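Local coordinates for protein insulinase family protease (Yersinia pestis, PDB 3GO9) that is a predicted insulinase-family (M16) protease whose peptidase activity is unconfirmed, and binds several zinc ions in the crystal, at residues A[50-54]-A[388-392]; A[93-99]-A[118-124]. One frame throughout, in Å; residues are numbered along the deposited sequence.

Contact 1 of 2, residues A[50-54]-A[388-392]; sequences IELRL and TDILM. With ZN (zinc ion), chain B.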
loop_
_atom_site.group_PDB
_atom_site.type_symbol
_atom_site.label_atom_id
_atom_site.label_comp_id
_atom_site.label_asym_id
_atom_site.label_seq_id
_atom_site.Cartn_x
_atom_site.Cartn_y
_atom_site.Cartn_z
ATOM N N ILE A 50 -13.049 12.979 10.251
ATOM C CA ILE A 50 -11.666 13.229 10.707
ATOM C C ILE A 50 -11.050 11.880 10.787
ATOM O O ILE A 50 -11.532 11.016 11.552
ATOM C CB ILE A 50 -11.640 13.907 12.049
ATOM C CG1 ILE A 50 -12.461 15.188 12.061
ATOM C CG2 ILE A 50 -10.200 14.153 12.573
ATOM C CD1 ILE A 50 -12.187 16.089 10.928
ATOM N N GLU A 51 -9.922 11.684 10.077
ATOM C CA GLU A 51 -9.241 10.389 10.042
ATOM C C GLU A 51 -7.976 10.404 10.888
ATOM O O GLU A 51 -7.158 11.286 10.743
ATOM C CB GLU A 51 -8.885 9.999 8.606
ATOM C CG GLU A 51 -10.089 9.896 7.665
ATOM C CD GLU A 51 -11.003 8.734 8.023
ATOM O OE1 GLU A 51 -10.480 7.683 8.462
ATOM O OE2 GLU A 51 -12.253 8.848 7.831
ATOM N N LEU A 52 -7.844 9.409 11.773
ATOM C CA LEU A 52 -6.676 9.253 12.610
ATOM C C LEU A 52 -6.043 7.888 12.344
ATOM O O LEU A 52 -6.733 6.846 12.268
ATOM C CB LEU A 52 -7.052 9.377 14.099
ATOM C CG LEU A 52 -7.625 10.712 14.576
ATOM C CD1 LEU A 52 -9.104 10.695 14.439
ATOM C CD2 LEU A 52 -7.297 10.861 16.049
ATOM N N ARG A 53 -4.717 7.848 12.270
ATOM C CA ARG A 53 -4.017 6.595 12.090
ATOM C C ARG A 53 -2.827 6.604 13.051
ATOM O O ARG A 53 -2.076 7.590 13.092
ATOM C CB ARG A 53 -3.523 6.421 10.638
ATOM C CG ARG A 53 -4.631 6.475 9.649
ATOM C CD ARG A 53 -5.468 5.216 9.582
ATOM N NE ARG A 53 -6.373 5.389 8.451
ATOM C CZ ARG A 53 -7.526 6.058 8.500
ATOM N NH1 ARG A 53 -8.017 6.516 9.624
ATOM N NH2 ARG A 53 -8.206 6.316 7.396
ATOM N N LEU A 54 -2.648 5.521 13.805
ATOM C CA LEU A 54 -1.459 5.379 14.614
ATOM C C LEU A 54 -0.742 4.197 14.062
ATOM O O LEU A 54 -1.262 3.067 14.119
ATOM C CB LEU A 54 -1.778 5.183 16.111
ATOM C CG LEU A 54 -0.555 4.952 17.027
ATOM C CD1 LEU A 54 0.267 6.277 17.172
ATOM C CD2 LEU A 54 -1.041 4.482 18.401
ATOM N N THR A 388 -11.292 12.648 2.832
ATOM C CA THR A 388 -10.214 12.579 3.839
ATOM C C THR A 388 -9.605 11.178 3.986
ATOM O O THR A 388 -8.420 11.050 4.168
ATOM C CB THR A 388 -10.680 13.109 5.199
ATOM O OG1 THR A 388 -11.893 12.442 5.559
ATOM C CG2 THR A 388 -10.913 14.634 5.159
ATOM N N ASP A 389 -10.403 10.127 3.859
ATOM C CA ASP A 389 -9.785 8.795 3.937
ATOM C C ASP A 389 -8.846 8.431 2.784
ATOM O O ASP A 389 -7.882 7.664 2.947
ATOM C CB ASP A 389 -10.802 7.700 4.181
ATOM C CG ASP A 389 -11.553 7.279 2.931
ATOM O OD1 ASP A 389 -11.005 6.519 2.137
ATOM O OD2 ASP A 389 -12.673 7.742 2.760
ATOM N N ILE A 390 -9.104 8.996 1.596
ATOM C CA ILE A 390 -8.241 8.819 0.451
ATOM C C ILE A 390 -6.950 9.623 0.600
ATOM O O ILE A 390 -5.834 9.101 0.310
ATOM C CB ILE A 390 -8.964 9.105 -0.897
ATOM C CG1 ILE A 390 -10.110 8.094 -1.072
ATOM C CG2 ILE A 390 -7.946 9.031 -2.082
ATOM C CD1 ILE A 390 -11.078 8.454 -2.205
ATOM N N LEU A 391 -7.073 10.879 1.071
ATOM C CA LEU A 391 -5.899 11.658 1.410
ATOM C C LEU A 391 -5.021 10.870 2.395
ATOM O O LEU A 391 -3.780 10.880 2.296
ATOM C CB LEU A 391 -6.291 13.022 2.008
ATOM C CG LEU A 391 -7.069 13.966 1.118
ATOM C CD1 LEU A 391 -7.531 15.247 1.898
ATOM C CD2 LEU A 391 -6.272 14.346 -0.140
HETATM N N MSE A 392 -5.670 10.257 3.382
HETATM C CA MSE A 392 -4.938 9.500 4.404
HETATM C C MSE A 392 -4.249 8.296 3.809
HETATM O O MSE A 392 -3.055 8.080 4.085
HETATM C CB MSE A 392 -5.829 9.094 5.577
HETATM C CG MSE A 392 -5.119 8.240 6.570
HETATM SE SE MSE A 392 -3.708 9.277 7.518
HETATM C CE MSE A 392 -4.870 10.165 8.774
HETATM ZN ZN ZN B . -14.456 8.725 4.063
HETATM O O HOH W 1 -13.128 9.848 5.645
HETATM O O HOH W 2 -7.763 5.444 4.648
HETATM O O HOH W 3 -16.088 10.449 4.580
#
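Water 1 is gripped from three directions: it donates to E51 OE2, 2.6 Å from the water oxygen, donates to T388 OG1, and is a ligand of the zinc ion. Strand 50-54 and helix 388-392 thus share a polar bridge at the metal. E51 can serve R53 with OE1 while OE2 takes the water and a hydrogen bond with S119 OG. T388 fits, its hydroxyl accepting a hydrogen bond from the water while also bonding to R49 O. D389 binds the zinc with OD2 at 2.4 Å; its CG, set between backbone N and carbonyl carbon (chi1 80°), is swung away from the strand, and its OD1 pairs with R102. The cation probably offsets the closeness of two carboxylates, E51 OE2 and D389 OD2, 5.2 Å apart.

E51 OE1 receives NH1 and NH2 of R53, a planar group presenting both end-on, with NH2 2.9 Å from OE1. NH1 also bonds to L52 O, so the rotation of the group is fixed, and water 2 at its edge links NH2 to D389 O. The flexible, apolar chain of M392, a selenomethionine, lays CG over one guanidinium face, 3.6 Å from R53 NE, packs CG and SE on R53 CG, and bends to bring CE against E51 O.

Helix 388-401 lies on one face of the seven-stranded sheet, T388 and M392 touching strand 212-218; from the other face L52 packs on helix 125-140.

Contact 2 of 2, residues A[93-99]-A[118-124]; sequences LWQQGID and LSLPNNR. With ZN (zinc ion), chain B.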
loop_
_atom_site.group_PDB
_atom_site.type_symbol
_atom_site.label_atom_id
_atom_site.label_comp_id
_atom_site.label_asym_id
_atom_site.label_seq_id
_atom_site.Cartn_x
_atom_site.Cartn_y
_atom_site.Cartn_z
ATOM N N LEU A 93 -17.583 5.179 21.459
ATOM C CA LEU A 93 -16.532 5.628 20.556
ATOM C C LEU A 93 -16.544 4.818 19.279
ATOM O O LEU A 93 -16.516 5.388 18.179
ATOM C CB LEU A 93 -15.140 5.557 21.193
ATOM C CG LEU A 93 -13.973 5.753 20.263
ATOM C CD1 LEU A 93 -13.954 7.156 19.646
ATOM C CD2 LEU A 93 -12.653 5.519 21.084
ATOM N N TRP A 94 -16.521 3.487 19.416
ATOM C CA TRP A 94 -16.346 2.632 18.259
ATOM C C TRP A 94 -17.594 2.576 17.352
ATOM O O TRP A 94 -17.475 2.434 16.165
ATOM C CB TRP A 94 -15.832 1.270 18.671
ATOM C CG TRP A 94 -14.395 1.350 18.954
ATOM C CD1 TRP A 94 -13.772 1.351 20.160
ATOM C CD2 TRP A 94 -13.379 1.519 17.975
ATOM N NE1 TRP A 94 -12.411 1.502 19.987
ATOM C CE2 TRP A 94 -12.150 1.607 18.650
ATOM C CE3 TRP A 94 -13.392 1.616 16.580
ATOM C CZ2 TRP A 94 -10.931 1.759 17.966
ATOM C CZ3 TRP A 94 -12.182 1.762 15.907
ATOM C CH2 TRP A 94 -11.005 1.812 16.583
ATOM N N GLN A 95 -18.776 2.785 17.915
ATOM C CA GLN A 95 -19.967 2.975 17.125
ATOM C C GLN A 95 -19.967 4.209 16.274
ATOM O O GLN A 95 -20.770 4.308 15.344
ATOM C CB GLN A 95 -21.218 2.999 18.011
ATOM C CG GLN A 95 -21.549 1.599 18.476
ATOM C CD GLN A 95 -22.775 1.487 19.295
ATOM O OE1 GLN A 95 -23.136 2.389 20.042
ATOM N NE2 GLN A 95 -23.409 0.324 19.219
ATOM N N GLN A 96 -19.086 5.146 16.589
ATOM C CA GLN A 96 -18.984 6.402 15.849
ATOM C C GLN A 96 -17.559 6.565 15.327
ATOM O O GLN A 96 -17.126 7.681 15.017
ATOM C CB GLN A 96 -19.335 7.553 16.776
ATOM C CG GLN A 96 -20.763 7.490 17.332
ATOM C CD GLN A 96 -21.003 8.551 18.414
ATOM O OE1 GLN A 96 -21.578 9.598 18.135
ATOM N NE2 GLN A 96 -20.629 8.245 19.665
ATOM N N GLY A 97 -16.838 5.462 15.159
ATOM C CA GLY A 97 -15.436 5.564 14.782
ATOM C C GLY A 97 -15.024 4.902 13.499
ATOM O O GLY A 97 -13.822 4.708 13.284
ATOM N N ILE A 98 -16.000 4.505 12.692
ATOM C CA ILE A 98 -15.792 3.820 11.426
ATOM C C ILE A 98 -16.272 4.693 10.242
ATOM O O ILE A 98 -17.333 5.315 10.307
ATOM C CB ILE A 98 -16.486 2.459 11.392
ATOM C CG1 ILE A 98 -16.086 1.560 12.600
ATOM C CG2 ILE A 98 -16.170 1.683 10.132
ATOM C CD1 ILE A 98 -14.603 1.238 12.663
ATOM N N ASP A 99 -15.486 4.745 9.187
ATOM C CA ASP A 99 -15.790 5.593 8.008
ATOM C C ASP A 99 -17.058 5.097 7.306
ATOM O O ASP A 99 -17.419 3.934 7.368
ATOM C CB ASP A 99 -14.602 5.624 7.050
ATOM C CG ASP A 99 -14.581 6.836 6.078
ATOM O OD1 ASP A 99 -15.461 7.709 6.128
ATOM O OD2 ASP A 99 -13.621 6.913 5.253
ATOM N N LEU A 118 -9.066 5.165 13.299
ATOM C CA LEU A 118 -10.343 5.748 13.713
ATOM C C LEU A 118 -10.798 6.800 12.685
ATOM O O LEU A 118 -9.983 7.528 12.093
ATOM C CB LEU A 118 -10.252 6.373 15.098
ATOM C CG LEU A 118 -10.353 5.379 16.250
ATOM C CD1 LEU A 118 -9.694 5.833 17.539
ATOM C CD2 LEU A 118 -11.846 5.145 16.536
ATOM N N SER A 119 -12.104 6.901 12.471
ATOM C CA SER A 119 -12.710 7.841 11.543
ATOM C C SER A 119 -13.872 8.455 12.308
ATOM O O SER A 119 -14.815 7.713 12.653
ATOM C CB SER A 119 -13.278 7.081 10.319
ATOM O OG SER A 119 -14.079 7.945 9.491
ATOM N N LEU A 120 -13.780 9.739 12.625
ATOM C CA LEU A 120 -14.715 10.398 13.508
ATOM C C LEU A 120 -15.606 11.315 12.711
ATOM O O LEU A 120 -15.212 11.921 11.712
ATOM C CB LEU A 120 -13.986 11.257 14.545
ATOM C CG LEU A 120 -12.900 10.571 15.326
ATOM C CD1 LEU A 120 -12.256 11.550 16.301
ATOM C CD2 LEU A 120 -13.480 9.353 16.043
ATOM N N PRO A 121 -16.831 11.523 13.188
ATOM C CA PRO A 121 -17.590 12.526 12.500
ATOM C C PRO A 121 -17.002 13.903 12.646
ATOM O O PRO A 121 -16.330 14.212 13.608
ATOM C CB PRO A 121 -18.968 12.483 13.191
ATOM C CG PRO A 121 -18.851 11.461 14.243
ATOM C CD PRO A 121 -17.427 11.122 14.454
ATOM N N ASN A 122 -17.341 14.752 11.698
ATOM C CA ASN A 122 -16.902 16.116 11.752
ATOM C C ASN A 122 -17.567 16.863 12.906
ATOM O O ASN A 122 -18.637 16.469 13.372
ATOM C CB ASN A 122 -17.190 16.821 10.421
ATOM C CG ASN A 122 -16.092 17.806 10.043
ATOM O OD1 ASN A 122 -15.412 18.412 10.899
ATOM N ND2 ASN A 122 -15.864 17.917 8.765
ATOM N N ASN A 123 -16.875 17.861 13.422
ATOM C CA ASN A 123 -17.467 18.743 14.437
ATOM C C ASN A 123 -17.912 18.015 15.699
ATOM O O ASN A 123 -18.966 18.311 16.269
ATOM C CB ASN A 123 -18.629 19.559 13.855
ATOM C CG ASN A 123 -19.046 20.684 14.787
ATOM O OD1 ASN A 123 -18.201 21.233 15.508
ATOM N ND2 ASN A 123 -20.338 20.984 14.837
ATOM N N ARG A 124 -17.075 17.058 16.129
ATOM C CA ARG A 124 -17.285 16.311 17.367
ATOM C C ARG A 124 -15.997 16.354 18.173
ATOM O O ARG A 124 -15.235 15.367 18.199
ATOM C CB ARG A 124 -17.688 14.847 17.064
ATOM C CG ARG A 124 -19.082 14.689 16.428
ATOM C CD ARG A 124 -20.197 15.121 17.384
ATOM N NE ARG A 124 -20.156 14.425 18.670
ATOM C CZ ARG A 124 -20.674 13.212 18.925
ATOM N NH1 ARG A 124 -21.256 12.530 17.950
ATOM N NH2 ARG A 124 -20.546 12.634 20.124
HETATM ZN ZN ZN B . -14.456 8.725 4.063
HETATM O O HOH W 4 -21.207 10.294 21.744
HETATM O O HOH W 3 -16.088 10.449 4.580
HETATM O O HOH W 1 -13.128 9.848 5.645
#
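S119 OG and D99 CG each lie opposite their own backbone nitrogen (chi1 170° and -159°), and these torsions set the serine hydroxyl beside the aspartate, 3.4 Å from OG to D99 CB, while the carboxylate is carried on to the zinc ion. D99 holds the metal with both oxygens, OD1 at 2.5 Å and OD2 at 2.3 Å, which a carboxylate can do because it presents two oxygens side by side. The polar partner of S119 OG is E51 OE2.

Between these groups and the helix end, the backbones themselves meet: S119 N donates to G97 O at 2.9 Å, and G97 CA makes a CA-H...O contact with S119 O. Having no side chain, G97 leaves room for L118 CD2. That methyl sits over one face of the W94 ring as a CH-pi contact, 3.6 Å from the centre of its six-membered ring, and L93 CD1 completes the apolar patch with L118 and L120. W94 also meets W134 edge-to-face.

At the outer end R124 NH1 donates to Q96 OE1 at 3.0 Å, with the amide and guanidinium planes turned 49° against each other. Water 4 accepts from Q96 NE2 and R124 NH2, closing a ring, and R124 also forms a salt bridge with D126. Since R124 is the N-cap residue of helix 125-140, the glutamine ties the start of that helix to the end of helix 87-95.

The whole is a helix-to-loop junction packed on the end of a sheet strand, in the alpha/beta region of an M16 peptidase, leading into an aspartate-rich zinc site.

Contacts 1 and 2 have centres about 11 Å apart and meet on neighbouring, antiparallel strands of one sheet, 50-56 and 114-120. Their most direct join is a probable hydrogen bond between E51 OE2 and S119 OG, 2.6 Å. One zinc ion unites them: D389 OD2 of contact 1 and D99 OD2 of contact 2 stand 2.8 Å apart, a closeness the metal presumably makes tolerable, and waters 1 and 3 bind it as well. E101 and D387 complete the protein ligands, so residues nearly 300 positions apart in sequence converge here. This is distinct from the zinc held by H72, D158 and I160; whether either is catalytic is not established.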